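Local structure of BugD (Bordetella pertussis Tohama I, 2F5X) at residues G29-V34 with L79-F84; V111-I116 with H152-M157; I169-T174 with K184-M189; N179-L182 with L188-D191. The protein probably serves as a periplasmic solute receptor of the tripartite tricarboxylate transporter family, holding aspartic acid in its binding pocket. All coordinates share one frame; numbering follows the deposited sequence.

Contact 1. Residues G29-V34 with L79-F84. With ASP (aspartic acid), chain D.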
loop_
_atom_site.group_PDB
_atom_site.type_symbol
_atom_site.label_atom_id
_atom_site.label_comp_id
_atom_site.label_asym_id
_atom_site.label_seq_id
_atom_site.Cartn_x
_atom_site.Cartn_y
_atom_site.Cartn_z
ATOM N N GLY A 29 -0.418 -10.159 3.428
ATOM C CA GLY A 29 -1.110 -9.140 2.653
ATOM C C GLY A 29 -0.217 -8.530 1.580
ATOM O O GLY A 29 0.858 -9.046 1.291
ATOM N N PRO A 30 -0.671 -7.438 0.979
ATOM C CA PRO A 30 -0.016 -6.886 -0.219
ATOM C C PRO A 30 1.423 -6.428 0.029
ATOM O O PRO A 30 2.324 -6.788 -0.724
ATOM C CB PRO A 30 -0.932 -5.728 -0.628
ATOM C CG PRO A 30 -1.801 -5.431 0.579
ATOM C CD PRO A 30 -1.882 -6.694 1.370
ATOM N N THR A 31 1.644 -5.648 1.078
ATOM C CA THR A 31 2.987 -5.138 1.344
ATOM C C THR A 31 3.919 -6.262 1.792
ATOM O O THR A 31 5.100 -6.275 1.445
ATOM C CB THR A 31 2.925 -4.005 2.370
ATOM O OG1 THR A 31 2.125 -2.948 1.831
ATOM C CG2 THR A 31 4.299 -3.349 2.565
ATOM N N ASP A 32 3.384 -7.205 2.561
ATOM C CA ASP A 32 4.155 -8.391 2.947
ATOM C C ASP A 32 4.608 -9.203 1.724
ATOM O O ASP A 32 5.738 -9.710 1.679
ATOM C CB ASP A 32 3.322 -9.264 3.893
ATOM C CG ASP A 32 4.130 -10.383 4.501
ATOM O OD1 ASP A 32 5.164 -10.093 5.159
ATOM O OD2 ASP A 32 3.815 -11.580 4.357
ATOM N N ASN A 33 3.721 -9.324 0.738
ATOM C CA ASN A 33 4.036 -10.043 -0.499
ATOM C C ASN A 33 5.207 -9.383 -1.224
ATOM O O ASN A 33 6.123 -10.066 -1.681
ATOM C CB ASN A 33 2.814 -10.122 -1.420
ATOM C CG ASN A 33 1.741 -11.081 -0.903
ATOM O OD1 ASN A 33 1.998 -11.916 -0.036
ATOM N ND2 ASN A 33 0.537 -10.972 -1.452
ATOM N N VAL A 34 5.176 -8.053 -1.320
ATOM C CA VAL A 34 6.275 -7.315 -1.941
ATOM C C VAL A 34 7.560 -7.527 -1.135
ATOM O O VAL A 34 8.615 -7.831 -1.686
ATOM C CB VAL A 34 5.956 -5.802 -2.045
ATOM C CG1 VAL A 34 7.172 -5.020 -2.550
ATOM C CG2 VAL A 34 4.762 -5.565 -2.956
ATOM N N LEU A 79 9.892 -1.035 5.041
ATOM C CA LEU A 79 9.234 -1.086 3.740
ATOM C C LEU A 79 7.809 -0.617 3.952
ATOM O O LEU A 79 7.028 -1.268 4.649
ATOM C CB LEU A 79 9.257 -2.486 3.112
ATOM C CG LEU A 79 8.578 -2.470 1.726
ATOM C CD1 LEU A 79 9.506 -1.888 0.618
ATOM C CD2 LEU A 79 8.053 -3.830 1.347
HETATM N N MSE A 80 7.481 0.529 3.374
HETATM C CA MSE A 80 6.175 1.134 3.593
HETATM C C MSE A 80 5.690 1.784 2.304
HETATM O O MSE A 80 6.490 2.154 1.451
HETATM C CB MSE A 80 6.264 2.155 4.747
HETATM C CG MSE A 80 4.936 2.818 5.170
HETATM SE SE MSE A 80 3.467 1.572 5.517
HETATM C CE MSE A 80 2.035 2.912 5.679
ATOM N N HIS A 81 4.375 1.924 2.183
ATOM C CA HIS A 81 3.762 2.456 0.978
ATOM C C HIS A 81 3.289 3.898 1.144
ATOM O O HIS A 81 3.629 4.553 2.137
ATOM C CB HIS A 81 2.653 1.519 0.485
ATOM C CG HIS A 81 1.523 1.319 1.451
ATOM N ND1 HIS A 81 0.885 2.363 2.093
ATOM C CD2 HIS A 81 0.887 0.191 1.846
ATOM C CE1 HIS A 81 -0.094 1.884 2.840
ATOM N NE2 HIS A 81 -0.113 0.567 2.709
ATOM N N ALA A 82 2.521 4.383 0.167
ATOM C CA ALA A 82 2.033 5.766 0.125
ATOM C C ALA A 82 1.323 6.229 1.404
ATOM O O ALA A 82 1.196 7.435 1.644
ATOM C CB ALA A 82 1.119 5.968 -1.094
ATOM N N GLY A 83 0.854 5.283 2.213
ATOM C CA GLY A 83 0.287 5.602 3.520
ATOM C C GLY A 83 1.260 6.379 4.393
ATOM O O GLY A 83 0.846 7.139 5.270
ATOM N N PHE A 84 2.559 6.186 4.146
ATOM C CA PHE A 84 3.607 6.992 4.776
ATOM C C PHE A 84 3.317 8.475 4.584
ATOM O O PHE A 84 3.566 9.274 5.482
ATOM C CB PHE A 84 4.954 6.647 4.120
ATOM C CG PHE A 84 6.142 7.337 4.719
ATOM C CD1 PHE A 84 6.943 6.679 5.655
ATOM C CD2 PHE A 84 6.511 8.617 4.301
ATOM C CE1 PHE A 84 8.084 7.309 6.183
ATOM C CE2 PHE A 84 7.637 9.258 4.830
ATOM C CZ PHE A 84 8.423 8.606 5.768
HETATM N N ASP D . -0.675 -2.476 2.262
HETATM C CA ASP D . -1.443 -2.912 3.466
HETATM C C ASP D . -1.117 -4.346 3.854
HETATM O O ASP D . -1.927 -5.021 4.518
HETATM C CB ASP D . -2.940 -2.768 3.227
HETATM C CG ASP D . -3.363 -1.329 3.077
HETATM O OD1 ASP D . -4.522 -1.105 2.656
HETATM O OD2 ASP D . -2.602 -0.368 3.360
HETATM O OXT ASP D . -0.040 -4.817 3.488
#
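Thr31 and His81 meet at the bound aspartic acid, where the first turn of helix 30-46 faces the end of strand 76-81. The motif is a helix N terminus offering a backbone N-H to a ligand carboxylate, in a protein of the periplasmic binding protein class. Thr31 N donates to OXT of the ligand at 3.1 Å (N-H...O angle 157°), and the positive end of the helix would probably favour that charge. The ligand N in turn gives a hydrogen bond to Thr31 OG1, 2.9 Å away. His81 grips the other end of the ligand, with NE2 donating to OD2 at 2.7 Å.

One step out, the His81 ring turns its edge to Thr31, CD2 lying 3.4 Å from OG1. Gly83 N fixes the ring's rotation: it donates to His81 ND1 at 2.9 Å almost exactly in the ring plane, capping the turn that follows the strand and keeping NE2 for the ligand. Thr31 OG1 has a further hydrogen-bond partner in His239 NE2, and Phe25 meets the His81 ring.

The threonine's two branches divide the work. With OG1 beside the backbone N (chi1 -61°) and directed to the ligand, the methyl is left for the apolar layer behind, where Thr31 and Leu79 lie alongside one another, pointing opposite ways. Leu79 CD2 ends 4.0 Å from Thr31 CG2 and 4.2 Å from Val34 CG1.

Contact 2. Residues V111-I116 with H152-M157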
loop_
_atom_site.group_PDB
_atom_site.type_symbol
_atom_site.label_atom_id
_atom_site.label_comp_id
_atom_site.label_asym_id
_atom_site.label_seq_id
_atom_site.Cartn_x
_atom_site.Cartn_y
_atom_site.Cartn_z
ATOM N N VAL A 111 1.756 0.056 -7.104
ATOM C CA VAL A 111 0.723 -0.990 -7.159
ATOM C C VAL A 111 -0.659 -0.378 -7.332
ATOM O O VAL A 111 -1.054 0.477 -6.543
ATOM C CB VAL A 111 0.754 -1.866 -5.874
ATOM C CG1 VAL A 111 -0.175 -3.095 -5.988
ATOM C CG2 VAL A 111 2.195 -2.318 -5.577
ATOM N N PRO A 112 -1.415 -0.836 -8.332
ATOM C CA PRO A 112 -2.779 -0.337 -8.527
ATOM C C PRO A 112 -3.752 -1.023 -7.579
ATOM O O PRO A 112 -3.412 -2.037 -6.956
ATOM C CB PRO A 112 -3.077 -0.702 -9.987
ATOM C CG PRO A 112 -2.264 -1.962 -10.232
ATOM C CD PRO A 112 -1.038 -1.837 -9.351
HETATM N N MSE A 113 -4.945 -0.461 -7.457
HETATM C CA MSE A 113 -5.961 -1.047 -6.589
HETATM C C MSE A 113 -7.208 -1.514 -7.352
HETATM O O MSE A 113 -7.480 -1.057 -8.475
HETATM C CB MSE A 113 -6.298 -0.079 -5.456
HETATM C CG MSE A 113 -5.047 0.321 -4.655
HETATM SE SE MSE A 113 -5.483 1.519 -3.236
HETATM C CE MSE A 113 -6.244 0.158 -2.009
ATOM N N THR A 114 -7.930 -2.449 -6.738
ATOM C CA THR A 114 -9.181 -2.979 -7.262
ATOM C C THR A 114 -10.290 -2.788 -6.246
ATOM O O THR A 114 -10.093 -3.060 -5.055
ATOM C CB THR A 114 -9.065 -4.501 -7.529
ATOM O OG1 THR A 114 -8.553 -5.156 -6.352
ATOM C CG2 THR A 114 -8.030 -4.783 -8.625
ATOM N N ILE A 115 -11.452 -2.335 -6.719
ATOM C CA ILE A 115 -12.668 -2.288 -5.904
ATOM C C ILE A 115 -13.312 -3.664 -5.993
ATOM O O ILE A 115 -13.682 -4.101 -7.081
ATOM C CB ILE A 115 -13.653 -1.206 -6.427
ATOM C CG1 ILE A 115 -12.991 0.179 -6.490
ATOM C CG2 ILE A 115 -14.977 -1.198 -5.593
ATOM C CD1 ILE A 115 -12.964 0.910 -5.219
ATOM N N ILE A 116 -13.420 -4.344 -4.853
ATOM C CA ILE A 116 -13.952 -5.702 -4.810
ATOM C C ILE A 116 -15.035 -5.834 -3.742
ATOM O O ILE A 116 -15.166 -4.984 -2.854
ATOM C CB ILE A 116 -12.825 -6.756 -4.545
ATOM C CG1 ILE A 116 -12.134 -6.515 -3.185
ATOM C CG2 ILE A 116 -11.821 -6.816 -5.706
ATOM C CD1 ILE A 116 -11.204 -7.672 -2.773
ATOM N N HIS A 152 -7.569 2.552 3.159
ATOM C CA HIS A 152 -8.247 3.687 3.788
ATOM C C HIS A 152 -8.353 4.873 2.828
ATOM O O HIS A 152 -9.426 5.477 2.700
ATOM C CB HIS A 152 -7.545 4.109 5.081
ATOM C CG HIS A 152 -8.021 5.427 5.613
ATOM N ND1 HIS A 152 -7.287 6.587 5.491
ATOM C CD2 HIS A 152 -9.167 5.769 6.252
ATOM C CE1 HIS A 152 -7.969 7.591 6.016
ATOM N NE2 HIS A 152 -9.113 7.121 6.487
ATOM N N LEU A 153 -7.241 5.206 2.168
ATOM C CA LEU A 153 -7.223 6.285 1.184
ATOM C C LEU A 153 -8.239 6.022 0.068
ATOM O O LEU A 153 -9.092 6.871 -0.230
ATOM C CB LEU A 153 -5.811 6.467 0.601
ATOM C CG LEU A 153 -5.703 7.361 -0.651
ATOM C CD1 LEU A 153 -6.143 8.808 -0.333
ATOM C CD2 LEU A 153 -4.298 7.338 -1.197
ATOM N N CYS A 154 -8.164 4.844 -0.537
ATOM C CA CYS A 154 -9.073 4.516 -1.626
ATOM C C CYS A 154 -10.514 4.449 -1.138
ATOM O O CYS A 154 -11.407 4.944 -1.812
ATOM C CB CYS A 154 -8.675 3.210 -2.289
ATOM S SG CYS A 154 -9.648 2.778 -3.748
ATOM N N GLY A 155 -10.725 3.867 0.044
ATOM C CA GLY A 155 -12.056 3.806 0.632
ATOM C C GLY A 155 -12.648 5.187 0.863
ATOM O O GLY A 155 -13.840 5.407 0.620
ATOM N N THR A 156 -11.814 6.122 1.308
ATOM C CA THR A 156 -12.259 7.493 1.533
ATOM C C THR A 156 -12.690 8.103 0.209
ATOM O O THR A 156 -13.754 8.728 0.114
ATOM C CB THR A 156 -11.120 8.335 2.178
ATOM O OG1 THR A 156 -10.908 7.881 3.526
ATOM C CG2 THR A 156 -11.554 9.783 2.348
HETATM N N MSE A 157 -11.869 7.903 -0.819
HETATM C CA MSE A 157 -12.172 8.431 -2.144
HETATM C C MSE A 157 -13.458 7.814 -2.692
HETATM O O MSE A 157 -14.277 8.497 -3.317
HETATM C CB MSE A 157 -10.994 8.193 -3.086
HETATM C CG MSE A 157 -9.796 9.055 -2.724
HETATM SE SE MSE A 157 -8.234 8.527 -3.724
HETATM C CE MSE A 157 -8.947 8.777 -5.537
#
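Met113, a selenomethionine, and Ile115 both reach Cys154, joining strand 102-117 to helix 150-162 as a helix packed on a beta-sheet in the alpha/beta fold of a periplasmic binding protein. The contact is buried and apolar, and conformation decides which atoms meet. Met113 leaves the strand with CG beside its backbone N (chi1 -56°), runs extended through the next bond and then bends at chi3 (77°). That bend lays the end of the chain along the cysteine: SE lies 3.7 Å and CE 3.9 Å from Cys154 CB. The same side chain comes within about 5 Å of the bound aspartic acid at its nearest atoms.

Cys154 carries SG anti to the backbone N, which sends the sulfur from the helix toward the sheet. There it forms a disulfide with Cys190 of the neighbouring strand 188-192, a covalent tie of helix to sheet. Met113 and Ile115 each touch Cys190 as well, and therefore flank the bridge with apolar groups. Next to Cys154 on the helix, Leu153 packs on Trp300 and Phe304 of helix 286-306. Ile115 differs from Met113 in its approach: its CB does not point at the helix, but the delta methyl swings round, placing CD1 4.1 Å from Cys154 SG.

Contact 3. Residues I169-T174 with K184-M189. With ASP (aspartic acid), chain D.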
loop_
_atom_site.group_PDB
_atom_site.type_symbol
_atom_site.label_atom_id
_atom_site.label_comp_id
_atom_site.label_asym_id
_atom_site.label_seq_id
_atom_site.Cartn_x
_atom_site.Cartn_y
_atom_site.Cartn_z
ATOM N N ILE A 169 -14.855 -0.842 8.830
ATOM C CA ILE A 169 -14.214 -1.750 9.767
ATOM C C ILE A 169 -12.712 -1.796 9.498
ATOM O O ILE A 169 -12.293 -2.236 8.423
ATOM C CB ILE A 169 -14.824 -3.173 9.661
ATOM C CG1 ILE A 169 -16.349 -3.138 9.852
ATOM C CG2 ILE A 169 -14.161 -4.112 10.680
ATOM C CD1 ILE A 169 -17.053 -4.405 9.395
ATOM N N PRO A 170 -11.903 -1.328 10.452
ATOM C CA PRO A 170 -10.443 -1.346 10.296
ATOM C C PRO A 170 -9.779 -2.649 10.783
ATOM O O PRO A 170 -10.176 -3.225 11.817
ATOM C CB PRO A 170 -10.000 -0.154 11.149
ATOM C CG PRO A 170 -10.971 -0.198 12.327
ATOM C CD PRO A 170 -12.308 -0.704 11.729
ATOM N N TYR A 171 -8.797 -3.108 10.007
ATOM C CA TYR A 171 -8.013 -4.311 10.296
ATOM C C TYR A 171 -6.530 -3.946 10.343
ATOM O O TYR A 171 -6.149 -2.853 9.920
ATOM C CB TYR A 171 -8.230 -5.352 9.193
ATOM C CG TYR A 171 -9.639 -5.901 9.121
ATOM C CD1 TYR A 171 -9.952 -7.122 9.707
ATOM C CD2 TYR A 171 -10.651 -5.206 8.453
ATOM C CE1 TYR A 171 -11.249 -7.646 9.639
ATOM C CE2 TYR A 171 -11.949 -5.711 8.388
ATOM C CZ TYR A 171 -12.239 -6.936 8.978
ATOM O OH TYR A 171 -13.511 -7.441 8.919
ATOM N N LYS A 172 -5.692 -4.859 10.835
ATOM C CA LYS A 172 -4.247 -4.615 10.906
ATOM C C LYS A 172 -3.551 -4.800 9.561
ATOM O O LYS A 172 -2.322 -4.739 9.472
ATOM C CB LYS A 172 -3.600 -5.508 11.969
ATOM C CG LYS A 172 -3.887 -5.047 13.393
ATOM C CD LYS A 172 -3.321 -6.034 14.411
ATOM C CE LYS A 172 -3.316 -5.443 15.819
ATOM N NZ LYS A 172 -4.528 -4.632 16.142
ATOM N N GLY A 173 -4.335 -5.068 8.526
ATOM C CA GLY A 173 -3.818 -5.261 7.181
ATOM C C GLY A 173 -4.943 -5.765 6.311
ATOM O O GLY A 173 -5.999 -6.139 6.830
ATOM N N THR A 174 -4.757 -5.772 4.995
ATOM C CA THR A 174 -5.825 -6.344 4.159
ATOM C C THR A 174 -5.773 -7.859 4.017
ATOM O O THR A 174 -6.676 -8.434 3.418
ATOM C CB THR A 174 -5.926 -5.681 2.776
ATOM O OG1 THR A 174 -4.632 -5.694 2.152
ATOM C CG2 THR A 174 -6.305 -4.201 2.929
ATOM N N LYS A 184 -17.531 -13.563 4.083
ATOM C CA LYS A 184 -18.783 -12.798 3.983
ATOM C C LYS A 184 -19.133 -12.038 5.270
ATOM O O LYS A 184 -20.304 -11.755 5.529
ATOM C CB LYS A 184 -19.947 -13.699 3.490
ATOM C CG LYS A 184 -19.639 -14.323 2.131
ATOM C CD LYS A 184 -20.600 -15.408 1.703
ATOM C CE LYS A 184 -20.210 -15.893 0.310
ATOM N NZ LYS A 184 -21.216 -16.828 -0.272
ATOM N N GLN A 185 -18.108 -11.688 6.049
ATOM C CA GLN A 185 -18.271 -10.940 7.300
ATOM C C GLN A 185 -18.197 -9.429 7.114
ATOM O O GLN A 185 -18.586 -8.668 8.012
ATOM C CB GLN A 185 -17.225 -11.378 8.339
ATOM C CG GLN A 185 -17.353 -12.829 8.772
ATOM C CD GLN A 185 -18.302 -12.998 9.939
ATOM O OE1 GLN A 185 -19.501 -12.767 9.806
ATOM N NE2 GLN A 185 -17.767 -13.397 11.089
ATOM N N VAL A 186 -17.687 -9.003 5.954
ATOM C CA VAL A 186 -17.627 -7.596 5.570
ATOM C C VAL A 186 -17.928 -7.564 4.062
ATOM O O VAL A 186 -17.736 -8.579 3.378
ATOM C CB VAL A 186 -16.248 -6.960 5.958
ATOM C CG1 VAL A 186 -15.103 -7.542 5.104
ATOM C CG2 VAL A 186 -16.289 -5.438 5.851
ATOM N N ASP A 187 -18.416 -6.437 3.542
ATOM C CA ASP A 187 -19.020 -6.445 2.202
ATOM C C ASP A 187 -18.130 -5.975 1.069
ATOM O O ASP A 187 -18.095 -6.599 0.017
ATOM C CB ASP A 187 -20.306 -5.620 2.170
ATOM C CG ASP A 187 -21.337 -6.100 3.157
ATOM O OD1 ASP A 187 -21.426 -7.314 3.426
ATOM O OD2 ASP A 187 -22.118 -5.320 3.716
ATOM N N LEU A 188 -17.429 -4.870 1.291
ATOM C CA LEU A 188 -16.815 -4.100 0.207
ATOM C C LEU A 188 -15.417 -3.663 0.620
ATOM O O LEU A 188 -15.194 -3.361 1.788
ATOM C CB LEU A 188 -17.699 -2.863 -0.022
ATOM C CG LEU A 188 -17.362 -1.848 -1.106
ATOM C CD1 LEU A 188 -17.542 -2.485 -2.496
ATOM C CD2 LEU A 188 -18.258 -0.626 -0.932
HETATM N N MSE A 189 -14.470 -3.645 -0.325
HETATM C CA MSE A 189 -13.112 -3.197 -0.014
HETATM C C MSE A 189 -12.398 -2.692 -1.255
HETATM O O MSE A 189 -12.618 -3.196 -2.348
HETATM C CB MSE A 189 -12.313 -4.379 0.557
HETATM C CG MSE A 189 -10.888 -4.066 0.941
HETATM SE SE MSE A 189 -10.169 -5.465 2.083
HETATM C CE MSE A 189 -9.826 -6.923 0.816
HETATM N N ASP D . -0.675 -2.476 2.262
HETATM C CA ASP D . -1.443 -2.912 3.466
HETATM C C ASP D . -1.117 -4.346 3.854
HETATM O O ASP D . -1.927 -5.021 4.518
HETATM C CB ASP D . -2.940 -2.768 3.227
HETATM C CG ASP D . -3.363 -1.329 3.077
HETATM O OD1 ASP D . -4.522 -1.105 2.656
HETATM O OD2 ASP D . -2.602 -0.368 3.360
HETATM O OXT ASP D . -0.040 -4.817 3.488
#
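Tyr171 OH forms the shortest polar bond here, to Asp180 OD2 on the following helix, and the same oxygen lies against Val186, 4.1 Å from CB and equally far from CG1. The tyrosine and valine meet head-on. Beside them Ile169 runs antiparallel alongside Val186, CD1 of the isoleucine 3.8 Å from CG2 of the valine. Together these residues close the beta-alpha-beta crossover that runs from strand 167-170 through helix 174-182 to strand 188-192, with strand 141-144 lying between the two in the sheet. Val186 packs on Ser141 and Ala143 of that middle strand, while Lys184 ends the helix in a Schellman motif.

At the helix's other end Gly173 is the N-cap, and Thr174 N donates to O of the bound aspartic acid at 3.0 Å (N-H...O angle 154°). With chi1 at 52°, OG1 can hydrogen-bond to Asp191 OD1, and CG2 approaches two groups: OD1 of the ligand at 3.6 Å and selenium atom SE of Met189 at 4.2 Å. One connection thus serves both ends: apolar contact and the tyrosine bond hold the far end, while the near end offers a helix N-H that probably helps to stabilise the ligand's negative carboxylate.

Contact 4. Residues N179-L182 with L188-D191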
loop_
_atom_site.group_PDB
_atom_site.type_symbol
_atom_site.label_atom_id
_atom_site.label_comp_id
_atom_site.label_asym_id
_atom_site.label_seq_id
_atom_site.Cartn_x
_atom_site.Cartn_y
_atom_site.Cartn_z
ATOM N N ASN A 179 -9.668 -12.118 4.628
ATOM C CA ASN A 179 -10.243 -13.275 5.316
ATOM C C ASN A 179 -11.726 -13.042 5.606
ATOM O O ASN A 179 -12.563 -13.903 5.335
ATOM C CB ASN A 179 -9.519 -13.543 6.641
ATOM C CG ASN A 179 -8.139 -14.142 6.461
ATOM O OD1 ASN A 179 -7.193 -13.769 7.177
ATOM N ND2 ASN A 179 -8.007 -15.086 5.525
ATOM N N ASP A 180 -12.040 -11.878 6.164
ATOM C CA ASP A 180 -13.418 -11.559 6.505
ATOM C C ASP A 180 -14.277 -11.356 5.259
ATOM O O ASP A 180 -15.454 -11.735 5.247
ATOM C CB ASP A 180 -13.498 -10.340 7.423
ATOM C CG ASP A 180 -13.452 -10.709 8.894
ATOM O OD1 ASP A 180 -13.230 -11.897 9.220
ATOM O OD2 ASP A 180 -13.644 -9.873 9.793
ATOM N N LEU A 181 -13.701 -10.767 4.211
ATOM C CA LEU A 181 -14.446 -10.572 2.967
ATOM C C LEU A 181 -14.797 -11.925 2.347
ATOM O O LEU A 181 -15.948 -12.167 1.955
ATOM C CB LEU A 181 -13.643 -9.714 1.982
ATOM C CG LEU A 181 -14.367 -9.257 0.715
ATOM C CD1 LEU A 181 -15.126 -7.981 0.985
ATOM C CD2 LEU A 181 -13.351 -9.015 -0.395
ATOM N N LEU A 182 -13.811 -12.817 2.290
ATOM C CA LEU A 182 -14.043 -14.175 1.797
ATOM C C LEU A 182 -15.052 -14.916 2.666
ATOM O O LEU A 182 -15.828 -15.733 2.161
ATOM C CB LEU A 182 -12.733 -14.966 1.715
ATOM C CG LEU A 182 -11.720 -14.500 0.670
ATOM C CD1 LEU A 182 -10.389 -15.224 0.875
ATOM C CD2 LEU A 182 -12.225 -14.712 -0.745
ATOM N N LEU A 188 -17.429 -4.870 1.291
ATOM C CA LEU A 188 -16.815 -4.100 0.207
ATOM C C LEU A 188 -15.417 -3.663 0.620
ATOM O O LEU A 188 -15.194 -3.361 1.788
ATOM C CB LEU A 188 -17.699 -2.863 -0.022
ATOM C CG LEU A 188 -17.362 -1.848 -1.106
ATOM C CD1 LEU A 188 -17.542 -2.485 -2.496
ATOM C CD2 LEU A 188 -18.258 -0.626 -0.932
HETATM N N MSE A 189 -14.470 -3.645 -0.325
HETATM C CA MSE A 189 -13.112 -3.197 -0.014
HETATM C C MSE A 189 -12.398 -2.692 -1.255
HETATM O O MSE A 189 -12.618 -3.196 -2.348
HETATM C CB MSE A 189 -12.313 -4.379 0.557
HETATM C CG MSE A 189 -10.888 -4.066 0.941
HETATM SE SE MSE A 189 -10.169 -5.465 2.083
HETATM C CE MSE A 189 -9.826 -6.923 0.816
ATOM N N CYS A 190 -11.527 -1.706 -1.074
ATOM C CA CYS A 190 -10.546 -1.361 -2.099
ATOM C C CYS A 190 -9.205 -1.856 -1.626
ATOM O O CYS A 190 -8.797 -1.549 -0.509
ATOM C CB CYS A 190 -10.476 0.149 -2.286
ATOM S SG CYS A 190 -9.537 0.712 -3.739
ATOM N N ASP A 191 -8.512 -2.622 -2.463
ATOM C CA ASP A 191 -7.279 -3.296 -2.015
ATOM C C ASP A 191 -6.318 -3.433 -3.207
ATOM O O ASP A 191 -6.734 -3.312 -4.370
ATOM C CB ASP A 191 -7.674 -4.631 -1.359
ATOM C CG ASP A 191 -6.508 -5.394 -0.722
ATOM O OD1 ASP A 191 -5.409 -4.847 -0.445
ATOM O OD2 ASP A 191 -6.658 -6.593 -0.420
#
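Leu181 extends from its helix with CG anti to the backbone N (chi1 -172°), and selenomethionine Met189 leaves its strand in the same way before bending at chi3 (75°). Together these torsions bring leucine and methionine ends together, CD2 of Leu181 lying 4.3 Å from CE of Met189. This is the closing half of a beta-alpha-beta unit: the last turn of helix 174-182 lies over the start of strand 188-192, which follows it after a short connection. Gln185 N probably hydrogen-bonds to Asp180 O, marking the turn by which the chain leaves the helix.

Ile116 of the antiparallel neighbour 102-117 touches both Leu181 and Met189, and Met189 also packs on Ala177 and Met178 one helical turn or so back. The apolar layer therefore spans two strands and the helix. Leu188 points its CB the other way, so that its CD1 meets Ile115 CG2 at 4.2 Å, and what it offers Leu181 is backbone. No hydrogen bond joins residues 179-182 to 188-191; the polar tie of helix to strand, Thr174 to Asp191, lies at the other end of the helix. Instead, the second methyl of Leu181 is set over the chain as it enters the strand, against the carbonyl oxygens of Val186 and Asp187, with CD1 3.9 Å from Leu188 N.

From the N terminus, contact 1 comes first: it brings residues 79-84, at the end of strand 76-81, back to the start of helix 30-46 after 44 intervening residues, and is complete before contact 2 opens. Contact 2 closes a second loop, 35 residues long, between strand 102-117 and helix 150-162. Contacts 3 and 4 follow: contact 4 starts within the loop of contact 3, and both end on strand 188-192, sharing Leu188 and Met189. That strand lies beside 102-117, so Ile116 N probably bonds to Met189 O (2.9 Å). All four reach one sheet. The centres of contacts 1 and 3 are about 17 Å apart, yet Pro30 packs against Thr174 beside the ligand.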